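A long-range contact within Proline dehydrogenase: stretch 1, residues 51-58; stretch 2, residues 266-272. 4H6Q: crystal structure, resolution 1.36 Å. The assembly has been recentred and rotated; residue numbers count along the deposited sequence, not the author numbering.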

# COMPACT_ATOMS: atom_id res chain seq x y z
N ALA A 51 -11.55 0.17 -15.02
CA ALA A 51 -12.01 1.54 -15.17
C ALA A 51 -10.88 2.54 -14.95
O ALA A 51 -10.80 3.54 -15.69
CB ALA A 51 -13.21 1.84 -14.26
N LEU A 52 -10.03 2.33 -13.94
CA LEU A 52 -8.88 3.20 -13.72
C LEU A 52 -7.95 3.19 -14.94
O LEU A 52 -7.48 4.25 -15.38
CB LEU A 52 -8.08 2.78 -12.47
CG LEU A 52 -8.75 3.08 -11.13
CD1 LEU A 52 -8.05 2.27 -10.03
CD2 LEU A 52 -8.66 4.57 -10.83
N GLU A 53 -7.68 2.01 -15.50
CA GLU A 53 -6.74 1.89 -16.63
C GLU A 53 -7.27 2.60 -17.86
O GLU A 53 -6.48 3.18 -18.62
CB GLU A 53 -6.42 0.40 -16.91
CG GLU A 53 -5.54 -0.24 -15.79
CD GLU A 53 -4.88 -1.62 -16.13
OE1 GLU A 53 -5.12 -2.21 -17.20
OE2 GLU A 53 -4.04 -2.09 -15.32
N ARG A 54 -8.59 2.60 -18.04
CA ARG A 54 -9.17 3.35 -19.16
C ARG A 54 -8.90 4.87 -19.04
O ARG A 54 -8.91 5.60 -20.06
CB ARG A 54 -10.67 3.04 -19.38
CG ARG A 54 -10.91 1.60 -19.87
CD ARG A 54 -12.36 1.34 -20.30
NE ARG A 54 -13.28 1.44 -19.18
CZ ARG A 54 -13.74 0.42 -18.45
NH1 ARG A 54 -13.36 -0.83 -18.68
NH2 ARG A 54 -14.61 0.63 -17.48
N ASP A 55 -8.63 5.34 -17.83
CA ASP A 55 -8.31 6.75 -17.57
C ASP A 55 -6.79 6.97 -17.36
O ASP A 55 -6.35 8.03 -16.89
CB ASP A 55 -9.04 7.23 -16.31
CG ASP A 55 -10.53 7.52 -16.54
OD1 ASP A 55 -10.94 7.63 -17.70
OD2 ASP A 55 -11.28 7.65 -15.54
N GLY A 56 -5.98 5.99 -17.73
CA GLY A 56 -4.54 6.14 -17.70
C GLY A 56 -3.96 5.97 -16.30
O GLY A 56 -2.82 6.36 -16.07
N ILE A 57 -4.70 5.38 -15.38
CA ILE A 57 -4.27 5.21 -13.98
C ILE A 57 -4.10 3.73 -13.71
O ILE A 57 -4.94 2.92 -14.09
CB ILE A 57 -5.33 5.85 -13.06
CG1 ILE A 57 -5.46 7.37 -13.35
CG2 ILE A 57 -4.97 5.60 -11.57
CD1 ILE A 57 -6.75 7.95 -12.77
N ALA A 58 -3.00 3.38 -13.05
CA ALA A 58 -2.71 2.00 -12.69
C ALA A 58 -3.40 1.61 -11.37
O ALA A 58 -3.83 2.49 -10.57
CB ALA A 58 -1.18 1.78 -12.58
N LEU A 266 -7.22 15.02 -8.93
CA LEU A 266 -5.74 15.05 -8.96
C LEU A 266 -5.24 13.80 -9.67
O LEU A 266 -4.26 13.87 -10.43
CB LEU A 266 -5.08 15.16 -7.57
CG LEU A 266 -5.21 16.44 -6.77
CD1 LEU A 266 -4.34 16.21 -5.55
CD2 LEU A 266 -4.68 17.63 -7.59
N GLN A 267 -5.86 12.66 -9.41
CA GLN A 267 -5.45 11.41 -10.04
C GLN A 267 -5.47 11.61 -11.55
O GLN A 267 -4.51 11.26 -12.27
CB GLN A 267 -6.37 10.26 -9.65
CG GLN A 267 -6.35 9.88 -8.17
CD GLN A 267 -7.44 8.93 -7.78
OE1 GLN A 267 -7.99 8.21 -8.62
NE2 GLN A 267 -7.75 8.89 -6.47
N LYS A 268 -6.58 12.12 -12.08
CA LYS A 268 -6.72 12.33 -13.51
C LYS A 268 -5.77 13.39 -14.06
O LYS A 268 -5.20 13.20 -15.16
CB LYS A 268 -8.18 12.65 -13.83
CG LYS A 268 -9.09 11.42 -13.63
CD LYS A 268 -10.56 11.78 -13.94
CE LYS A 268 -11.55 10.64 -13.60
NZ LYS A 268 -12.92 11.15 -13.34
N GLN A 269 -5.63 14.51 -13.37
CA GLN A 269 -4.76 15.60 -13.80
C GLN A 269 -3.32 15.18 -13.90
O GLN A 269 -2.63 15.46 -14.90
CB GLN A 269 -4.91 16.80 -12.86
CG GLN A 269 -3.90 17.98 -13.17
CD GLN A 269 -3.70 18.96 -11.97
OE1 GLN A 269 -4.50 19.00 -11.04
NE2 GLN A 269 -2.62 19.75 -12.01
N LEU A 270 -2.82 14.48 -12.90
CA LEU A 270 -1.43 14.01 -12.90
C LEU A 270 -1.17 13.05 -14.06
O LEU A 270 -0.13 13.15 -14.75
CB LEU A 270 -1.10 13.34 -11.56
CG LEU A 270 -1.02 14.30 -10.38
CD1 LEU A 270 -0.98 13.54 -9.05
CD2 LEU A 270 0.20 15.17 -10.54
N ALA A 271 -2.12 12.16 -14.35
CA ALA A 271 -1.94 11.25 -15.47
C ALA A 271 -1.93 12.03 -16.79
O ALA A 271 -1.15 11.74 -17.72
CB ALA A 271 -3.09 10.24 -15.48
N ALA A 272 -2.76 13.06 -16.90
CA ALA A 272 -2.80 13.86 -18.12
C ALA A 272 -1.50 14.64 -18.31
O ALA A 272 -1.14 14.97 -19.41
CB ALA A 272 -4.02 14.81 -18.11

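Stretch 1 carries the last part of a helix that begins earlier in the chain and the turn that follows it, whereas stretch 2 is helical throughout. The turn is built around the carbonyl of Leu52, which accepts two backbone hydrogen bonds, from Asp55 N (2.9 Å to Leu52 O) and from Ile57 N (3.0 Å to Leu52 O). A third bond, from Gly56 N to Glu53 O at 3.0 Å, tightens the same loop. Gly56 sits here with phi/psi of 79/18°, a positive phi that by itself favours glycine, and beyond it the backbone of Ile57 opens to an extended conformation. In stretch 2 the regular i to i+4 ladder is intact, with Leu270 N bonded to Leu266 O at 2.9 Å, Ala272 N to Lys268 O at 3.0 Å and a longer link from Ala271 N to Gln267 O at 3.3 Å.

The turn, rather than the helix before it, approaches stretch 2 most closely. The backbones are nearest at Gly56 and Ala271, whose CA atoms lie 6.2 Å apart, while the CA atoms of Asp55 and Lys268 are separated by 7.1 Å. Gln267, Lys268 and Ala271, spaced at i, i+1 and i+4, form the surface of the helix that meets the turn. No hydrogen bond crosses between the stretches, and the contact is modest, burying 236 Å² summed over both sides.

Ile57 is the centre of the packing. Its CA-to-CB bond points toward the helix, and the side chain, in the m,t rotamer, places CD1 3.9 Å from Gln267 CB and 4.3 Å from Lys268 CG, so that it packs against the aliphatic parts of two polar residues. Ile57 CG1 also lies 4.3 Å from Ala271 CB, an apolar contact one helical turn further along. The methyl of Ala271 faces the turn: Ala271 CB is 3.9 Å from Gly56 O and 4.2 Å from Asp55 O, van der Waals contacts between a methyl group and backbone carbonyls. A CB on Gly56 would point toward the helix and stand 4.0 Å from Ala271 CB, an ordinary contact distance; the positive phi is the clearer reason that glycine suits this position.

At the exposed margin, the CA-to-CB bond of Asp55 points toward the helix, and its carboxylate meets the extended side chain of Lys268. The closest approach is between Asp55 OD2 and Lys268 CE, at 3.6 Å, while Asp55 OD2 and Lys268 NZ are 4.4 Å apart. That distance is beyond a salt bridge; the opposite charges are near each other, and any attraction is likely weakened by solvent. The CA-to-CB bond of Gln267 points toward stretch 1, and Gln267 OE1 comes within 4.3 Å of Leu52 CD2, a loose contact of a methyl with an amide oxygen; its NE2 is hydrogen-bonded elsewhere in the structure. The contact thus consists chiefly of van der Waals packing around Ile57, with a loose charge pair at its exposed edge.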